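Local structure of possible marr-transcriptional regulator (Streptomyces coelicolor, 4B8X) at the interface of chains A and B. The protein is a MarR family transcriptional regulator of unknown specific function that probably binds DNA through its winged helix motif. Residues are numbered along the deposited sequence; one frame, centred on the assembly and turned at random. Chains: chain A/B, Possible marr-transcriptional regulator.

Contact 1: the interface of chains A and B. Residues chain A 16, 20, 119, 130, 133-134; chain B 9-10, 12-13, 134.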
loop_
_atom_site.group_PDB
_atom_site.type_symbol
_atom_site.label_atom_id
_atom_site.label_comp_id
_atom_site.label_asym_id
_atom_site.label_seq_id
_atom_site.Cartn_x
_atom_site.Cartn_y
_atom_site.Cartn_z
ATOM N N ALA A 16 2.709 7.842 0.174
ATOM C CA ALA A 16 3.771 7.567 1.122
ATOM C C ALA A 16 4.032 6.071 1.205
ATOM O O ALA A 16 5.188 5.632 1.259
ATOM C CB ALA A 16 3.425 8.134 2.494
ATOM N N LEU A 20 7.678 4.407 0.253
ATOM C CA LEU A 20 8.433 3.657 1.241
ATOM C C LEU A 20 8.539 2.181 0.871
ATOM O O LEU A 20 9.605 1.579 1.042
ATOM C CB LEU A 20 7.813 3.827 2.635
ATOM C CG LEU A 20 7.873 5.245 3.190
ATOM C CD1 LEU A 20 7.166 5.290 4.542
ATOM C CD2 LEU A 20 9.288 5.751 3.293
ATOM N N LEU A 119 12.812 6.782 5.823
ATOM C CA LEU A 119 12.286 7.990 6.467
ATOM C C LEU A 119 13.383 8.867 7.049
ATOM O O LEU A 119 13.091 9.787 7.799
ATOM C CB LEU A 119 11.290 7.592 7.572
ATOM C CG LEU A 119 9.965 7.031 7.020
ATOM C CD1 LEU A 119 9.181 6.254 8.068
ATOM C CD2 LEU A 119 9.107 8.133 6.434
ATOM N N ILE A 130 4.023 11.478 12.623
ATOM C CA ILE A 130 3.398 10.546 11.683
ATOM C C ILE A 130 2.708 9.408 12.444
ATOM O O ILE A 130 1.548 9.076 12.203
ATOM C CB ILE A 130 4.426 10.023 10.674
ATOM C CG1 ILE A 130 4.808 11.167 9.706
ATOM C CG2 ILE A 130 3.883 8.803 9.938
ATOM C CD1 ILE A 130 6.031 10.925 8.855
ATOM N N MET A 133 -0.381 10.888 14.421
ATOM C CA MET A 133 -1.505 11.331 13.607
ATOM C C MET A 133 -2.322 10.171 13.048
ATOM O O MET A 133 -3.537 10.309 12.838
ATOM C CB MET A 133 -1.032 12.285 12.485
ATOM C CG MET A 133 -0.381 11.642 11.265
ATOM S SD MET A 133 0.501 12.742 10.102
ATOM C CE MET A 133 0.748 11.484 8.862
ATOM N N LEU A 134 -1.677 9.026 12.831
ATOM C CA LEU A 134 -2.346 7.872 12.253
ATOM C C LEU A 134 -2.852 6.903 13.320
ATOM O O LEU A 134 -3.568 5.940 13.004
ATOM C CB LEU A 134 -1.407 7.156 11.294
ATOM C CG LEU A 134 -0.968 7.980 10.070
ATOM C CD1 LEU A 134 0.069 7.214 9.258
ATOM C CD2 LEU A 134 -2.180 8.383 9.232
ATOM N N ALA B 9 6.834 4.834 12.467
ATOM C CA ALA B 9 6.251 5.624 11.392
ATOM C C ALA B 9 5.938 4.771 10.158
ATOM O O ALA B 9 4.845 4.888 9.592
ATOM C CB ALA B 9 7.156 6.808 11.067
ATOM N N ILE B 10 6.872 3.919 9.716
ATOM C CA ILE B 10 6.578 3.111 8.532
ATOM C C ILE B 10 5.426 2.156 8.823
ATOM O O ILE B 10 4.559 1.974 7.976
ATOM C CB ILE B 10 7.802 2.368 7.939
ATOM C CG1 ILE B 10 7.460 1.835 6.535
ATOM C CG2 ILE B 10 8.329 1.278 8.871
ATOM C CD1 ILE B 10 8.642 1.270 5.764
ATOM N N SER B 12 2.959 2.629 10.827
ATOM C CA SER B 12 1.754 3.427 10.836
ATOM C C SER B 12 1.240 3.739 9.436
ATOM O O SER B 12 0.032 3.676 9.178
ATOM C CB SER B 12 1.988 4.733 11.574
ATOM O OG SER B 12 2.217 4.468 12.935
ATOM N N ILE B 13 2.164 4.109 8.539
ATOM C CA ILE B 13 1.799 4.426 7.154
ATOM C C ILE B 13 1.279 3.175 6.453
ATOM O O ILE B 13 0.269 3.233 5.745
ATOM C CB ILE B 13 2.985 5.046 6.397
ATOM C CG1 ILE B 13 3.265 6.454 6.926
ATOM C CG2 ILE B 13 2.761 5.027 4.884
ATOM C CD1 ILE B 13 4.627 6.980 6.547
ATOM N N LEU B 134 3.142 14.374 5.349
ATOM C CA LEU B 134 3.666 13.457 4.344
ATOM C C LEU B 134 4.158 14.206 3.089
ATOM O O LEU B 134 4.778 13.616 2.207
ATOM C CB LEU B 134 2.641 12.395 3.995
ATOM C CG LEU B 134 2.244 11.493 5.161
ATOM C CD1 LEU B 134 1.120 10.536 4.775
ATOM C CD2 LEU B 134 3.447 10.716 5.695
#
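B:Ile13 packs among A:Ala16, A:Leu20, A:Ile130 and A:Leu134. The tip of B:Ile13, CD1, crosses A:Leu20 at about a right angle and meets its CD1 at 3.7 Å, while its CG1 and CD1 both press on the CG2 branch of A:Ile130. CG2 of B:Ile13 takes the other direction and reaches CB of A:Ala16 at 4.0 Å, a place where a small residue lets two helices approach closely. A chi1 of -70° turns CG1 to A:Ile130 and A:Leu20 and CG2 to A:Ala16, and a beta-branched residue suits a site that must be filled on two sides. Around this tight centre, where B:Ile13 buries 41 Å² and A:Ile130 36 Å², lies a looser rim: B:Ser12, B:Ala9, B:Ile10 and A:Leu119 each bury only 14 to 19 Å². There A:Leu119 comes in from a loop and puts CD1 3.7 Å from CB of B:Ala9. On the B:Ser12 side, CD1 of A:Leu134 lies 3.5 Å from the serine's backbone O, so a leucine methyl covers a helix carbonyl. A:Met133 merely touches this patch, its methyl CE 4.0 Å from CG of B:Leu134. The cross-chain contacts here are apolar, and they form an apolar core that helps to hold the two subunits together as a dimer.

Contact 2: the interface of chains A and B. Residues chain A 8-9, 11-13, 15; chain B 130-131, 134, 138.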
loop_
_atom_site.group_PDB
_atom_site.type_symbol
_atom_site.label_atom_id
_atom_site.label_comp_id
_atom_site.label_asym_id
_atom_site.label_seq_id
_atom_site.Cartn_x
_atom_site.Cartn_y
_atom_site.Cartn_z
ATOM N N ALA A 8 -7.081 14.692 -0.099
ATOM C CA ALA A 8 -5.685 15.007 0.086
ATOM C C ALA A 8 -5.022 14.023 1.024
ATOM O O ALA A 8 -3.888 13.587 0.783
ATOM C CB ALA A 8 -5.560 16.417 0.634
ATOM N N ALA A 9 -5.708 13.655 2.105
ATOM C CA ALA A 9 -5.125 12.750 3.100
ATOM C C ALA A 9 -4.957 11.345 2.549
ATOM O O ALA A 9 -3.912 10.730 2.719
ATOM C CB ALA A 9 -5.959 12.774 4.367
ATOM N N THR A 11 -4.718 10.356 -0.559
ATOM C CA THR A 11 -3.679 10.385 -1.579
ATOM C C THR A 11 -2.300 10.399 -0.933
ATOM O O THR A 11 -1.361 9.719 -1.372
ATOM C CB THR A 11 -3.860 11.581 -2.546
ATOM O OG1 THR A 11 -5.125 11.447 -3.191
ATOM C CG2 THR A 11 -2.727 11.623 -3.579
ATOM N N SER A 12 -2.151 11.225 0.088
ATOM C CA SER A 12 -0.890 11.309 0.768
ATOM C C SER A 12 -0.447 9.978 1.384
ATOM O O SER A 12 0.725 9.613 1.273
ATOM C CB SER A 12 -0.942 12.360 1.894
ATOM O OG SER A 12 -1.228 13.647 1.414
ATOM N N ILE A 13 -1.380 9.290 2.044
ATOM C CA ILE A 13 -1.083 8.000 2.658
ATOM C C ILE A 13 -0.735 6.959 1.588
ATOM O O ILE A 13 0.222 6.194 1.757
ATOM C CB ILE A 13 -2.279 7.554 3.539
ATOM C CG1 ILE A 13 -2.363 8.417 4.803
ATOM C CG2 ILE A 13 -2.133 6.082 3.886
ATOM C CD1 ILE A 13 -3.696 8.369 5.506
ATOM N N ARG A 15 0.411 7.442 -1.459
ATOM C CA ARG A 15 1.710 7.774 -2.052
ATOM C C ARG A 15 2.840 7.464 -1.098
ATOM O O ARG A 15 3.836 6.908 -1.520
ATOM C CB ARG A 15 1.768 9.232 -2.540
ATOM C CG ARG A 15 0.995 9.484 -3.830
ATOM C CD ARG A 15 1.602 8.756 -5.011
ATOM N NE ARG A 15 2.965 9.200 -5.228
ATOM C CZ ARG A 15 4.012 8.424 -5.489
ATOM N NH1 ARG A 15 3.883 7.107 -5.572
ATOM N NH2 ARG A 15 5.207 8.968 -5.652
ATOM N N ILE B 130 -2.221 15.178 8.129
ATOM C CA ILE B 130 -1.731 14.047 7.363
ATOM C C ILE B 130 -1.090 14.529 6.058
ATOM O O ILE B 130 0.040 14.171 5.716
ATOM C CB ILE B 130 -2.829 13.015 7.094
ATOM C CG1 ILE B 130 -3.227 12.323 8.402
ATOM C CG2 ILE B 130 -2.371 12.021 6.025
ATOM C CD1 ILE B 130 -4.531 11.568 8.276
ATOM N N PHE B 131 -1.807 15.391 5.316
ATOM C CA PHE B 131 -1.280 15.972 4.095
ATOM C C PHE B 131 0.027 16.708 4.347
ATOM O O PHE B 131 1.028 16.511 3.634
ATOM C CB PHE B 131 -2.341 16.906 3.460
ATOM C CG PHE B 131 -1.825 17.669 2.282
ATOM C CD1 PHE B 131 -1.728 17.058 1.032
ATOM C CD2 PHE B 131 -1.381 18.977 2.444
ATOM C CE1 PHE B 131 -1.204 17.750 -0.032
ATOM C CE2 PHE B 131 -0.840 19.645 1.384
ATOM C CZ PHE B 131 -0.763 19.032 0.161
ATOM N N LEU B 134 3.142 14.374 5.349
ATOM C CA LEU B 134 3.666 13.457 4.344
ATOM C C LEU B 134 4.158 14.206 3.089
ATOM O O LEU B 134 4.778 13.616 2.207
ATOM C CB LEU B 134 2.641 12.395 3.995
ATOM C CG LEU B 134 2.244 11.493 5.161
ATOM C CD1 LEU B 134 1.120 10.536 4.775
ATOM C CD2 LEU B 134 3.447 10.716 5.695
ATOM N N ARG B 138 6.749 13.144 -0.388
ATOM C CA ARG B 138 6.233 13.202 -1.745
ATOM C C ARG B 138 7.002 14.183 -2.655
ATOM O O ARG B 138 7.217 13.917 -3.838
ATOM C CB ARG B 138 4.750 13.528 -1.693
ATOM C CG ARG B 138 3.923 12.403 -1.081
ATOM C CD ARG B 138 2.456 12.777 -1.024
ATOM N NE ARG B 138 1.954 12.944 -2.380
ATOM C CZ ARG B 138 0.843 13.596 -2.678
ATOM N NH1 ARG B 138 0.151 14.183 -1.707
ATOM N NH2 ARG B 138 0.449 13.671 -3.934
HETATM O O HOH W 1 1.134 15.053 1.186
#
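CB of A:Ala8 stands obliquely off the CD1 edge of the B:Phe131 ring, 3.9 Å from CD1, and OG of A:Ser12 comes to that same edge, on the opposite side of the plane and closer to it. The guanidinium of B:Arg138 turns one face to the helix of chain A, with the CG2 methyl of A:Thr11 over it, 3.8 Å from NH2, and CB of A:Arg15 near NE. The two guanidinium planes are 85° apart and the NE atoms 4.8 Å apart, so some repulsion probably remains; the contact rests on the aliphatic carbons of A:Arg15. A:Ser12, small enough for this tight place, gives its hydroxyl OG to the carbonyl O of A:Ala8 at 2.7 Å, tilted 32° from the carbonyl plane. That bond fixes OG beside the backbone N (chi1 -61°), where it meets a water at 2.8 Å; the water also bonds B:Phe131 O and NH1 of B:Arg138. An alanine in place of B:Arg138 would probably leave this water short of a partner and uncover A:Thr11 and A:Arg15. Deeper in, CG2 of B:Ile130 meets CG1 of A:Ile13 at 3.8 Å. Here the N-terminal helix 5-28 of A packs on the C-terminal helix 129-140 of B.

Contact 3: the interface of chains A and B. Residues chain A 122, 126, 129-130, 133; chain B 129-130, 133-134.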
loop_
_atom_site.group_PDB
_atom_site.type_symbol
_atom_site.label_atom_id
_atom_site.label_comp_id
_atom_site.label_asym_id
_atom_site.label_seq_id
_atom_site.Cartn_x
_atom_site.Cartn_y
_atom_site.Cartn_z
ATOM N N TYR A 122 13.363 12.776 7.490
ATOM C CA TYR A 122 12.603 13.319 8.592
ATOM C C TYR A 122 13.408 13.274 9.877
ATOM O O TYR A 122 14.241 12.377 10.067
ATOM C CB TYR A 122 11.311 12.514 8.812
ATOM C CG TYR A 122 10.206 12.720 7.795
ATOM C CD1 TYR A 122 9.583 13.947 7.647
ATOM C CD2 TYR A 122 9.761 11.668 7.018
ATOM C CE1 TYR A 122 8.535 14.120 6.762
ATOM C CE2 TYR A 122 8.728 11.836 6.120
ATOM C CZ TYR A 122 8.121 13.077 5.988
ATOM O OH TYR A 122 7.081 13.271 5.095
ATOM N N GLU A 126 9.286 14.602 13.558
ATOM C CA GLU A 126 8.420 14.373 12.418
ATOM C C GLU A 126 7.934 12.912 12.331
ATOM O O GLU A 126 6.759 12.640 12.097
ATOM C CB GLU A 126 9.108 14.828 11.122
ATOM C CG GLU A 126 9.327 16.343 11.126
ATOM C CD GLU A 126 10.249 16.826 10.022
ATOM O OE1 GLU A 126 11.285 16.209 9.756
ATOM O OE2 GLU A 126 9.931 17.865 9.417
ATOM N N GLU A 129 5.333 12.412 14.930
ATOM C CA GLU A 129 4.092 13.036 14.508
ATOM C C GLU A 129 3.324 12.145 13.538
ATOM O O GLU A 129 2.096 12.050 13.620
ATOM C CB GLU A 129 4.392 14.378 13.849
ATOM C CG GLU A 129 4.620 15.522 14.818
ATOM C CD GLU A 129 3.412 15.853 15.677
ATOM O OE1 GLU A 129 2.262 15.808 15.181
ATOM O OE2 GLU A 129 3.619 16.192 16.845
ATOM N N ILE A 130 4.023 11.478 12.623
ATOM C CA ILE A 130 3.398 10.546 11.683
ATOM C C ILE A 130 2.708 9.408 12.444
ATOM O O ILE A 130 1.548 9.076 12.203
ATOM C CB ILE A 130 4.426 10.023 10.674
ATOM C CG1 ILE A 130 4.808 11.167 9.706
ATOM C CG2 ILE A 130 3.883 8.803 9.938
ATOM C CD1 ILE A 130 6.031 10.925 8.855
ATOM N N MET A 133 -0.381 10.888 14.421
ATOM C CA MET A 133 -1.505 11.331 13.607
ATOM C C MET A 133 -2.322 10.171 13.048
ATOM O O MET A 133 -3.537 10.309 12.838
ATOM C CB MET A 133 -1.032 12.285 12.485
ATOM C CG MET A 133 -0.381 11.642 11.265
ATOM S SD MET A 133 0.501 12.742 10.102
ATOM C CE MET A 133 0.748 11.484 8.862
ATOM N N GLU B 129 -3.313 17.751 8.682
ATOM C CA GLU B 129 -2.034 17.331 9.258
ATOM C C GLU B 129 -1.412 16.157 8.503
ATOM O O GLU B 129 -0.191 16.143 8.295
ATOM C CB GLU B 129 -2.209 16.880 10.716
ATOM C CG GLU B 129 -2.284 17.956 11.771
ATOM C CD GLU B 129 -1.027 18.815 11.820
ATOM O OE1 GLU B 129 0.049 18.355 12.242
ATOM O OE2 GLU B 129 -1.106 19.953 11.399
ATOM N N ILE B 130 -2.221 15.178 8.129
ATOM C CA ILE B 130 -1.731 14.047 7.363
ATOM C C ILE B 130 -1.090 14.529 6.058
ATOM O O ILE B 130 0.040 14.171 5.716
ATOM C CB ILE B 130 -2.829 13.015 7.094
ATOM C CG1 ILE B 130 -3.227 12.323 8.402
ATOM C CG2 ILE B 130 -2.371 12.021 6.025
ATOM C CD1 ILE B 130 -4.531 11.568 8.276
ATOM N N MET B 133 2.205 16.582 6.791
ATOM C CA MET B 133 3.313 15.818 7.316
ATOM C C MET B 133 3.933 14.894 6.286
ATOM O O MET B 133 5.140 14.671 6.338
ATOM C CB MET B 133 2.876 14.975 8.518
ATOM C CG MET B 133 2.661 15.766 9.782
ATOM S SD MET B 133 4.104 16.684 10.315
ATOM C CE MET B 133 5.391 15.427 10.290
ATOM N N LEU B 134 3.142 14.374 5.349
ATOM C CA LEU B 134 3.666 13.457 4.344
ATOM C C LEU B 134 4.158 14.206 3.089
ATOM O O LEU B 134 4.778 13.616 2.207
ATOM C CB LEU B 134 2.641 12.395 3.995
ATOM C CG LEU B 134 2.244 11.493 5.161
ATOM C CD1 LEU B 134 1.120 10.536 4.775
ATOM C CD2 LEU B 134 3.447 10.716 5.695
#
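This is a homodimer interface in which A:Met133 and B:Met133 bring the C-terminal helices of the two subunits together close to the two-fold axis. The pair breaks the symmetry. A:Met133 has CG between backbone N and carbonyl carbon (chi1 78°) and an extended chain, which lays its thioether sulphur SD 3.6 Å from CB of B:Met133 and crosses B:Ile130, with SD 3.8 Å from its CA. B:Met133 has CG beside the backbone N and bends at chi2 and chi3, sending its methyl CE to CB of A:Glu129 at 3.8 Å and to the backbone O of A:Glu126 at 3.6 Å. Flexible, unbranched methionine suits a place where two identical residues must avoid each other. A:Tyr122 supplies the polar link: its phenol OH donates to the carbonyl O of B:Met133 at 2.7 Å, in the carbonyl plane on a lone pair, with a C=O...O angle of 141°. CD1 of A:Ile130 lies 3.9 Å above one face, toward the rim, and probably helps to steady the ring, which has A:Glu126 CD at its edge. The OE1 atoms of A:Glu129 and B:Glu129 are 4.5 Å apart, and their like charges may weaken acidity slightly. The site lies at helix 129-140 of both chains, with A:Tyr122 and A:Glu126 on the preceding loop.

The three contacts form one continuous dimer interface. The C-alpha centres of contact 1 and contact 3 are about 7 Å apart, and each lies about 9 Å from contact 2. B:Leu134 belongs to all of them; A:Ile130 and A:Met133 join contacts 1 and 3, and B:Ile130 joins contacts 2 and 3. Contacts 1 and 2 are two-fold twins where residues 9, 12 and 13 meet 130 and 134; contact 1 also crosses the two helices 5-28, whereas contact 3 pairs helices 129-140 near the axis. The terminal helices thus interlock, which would probably help to set the relative positions of the two winged helix domains.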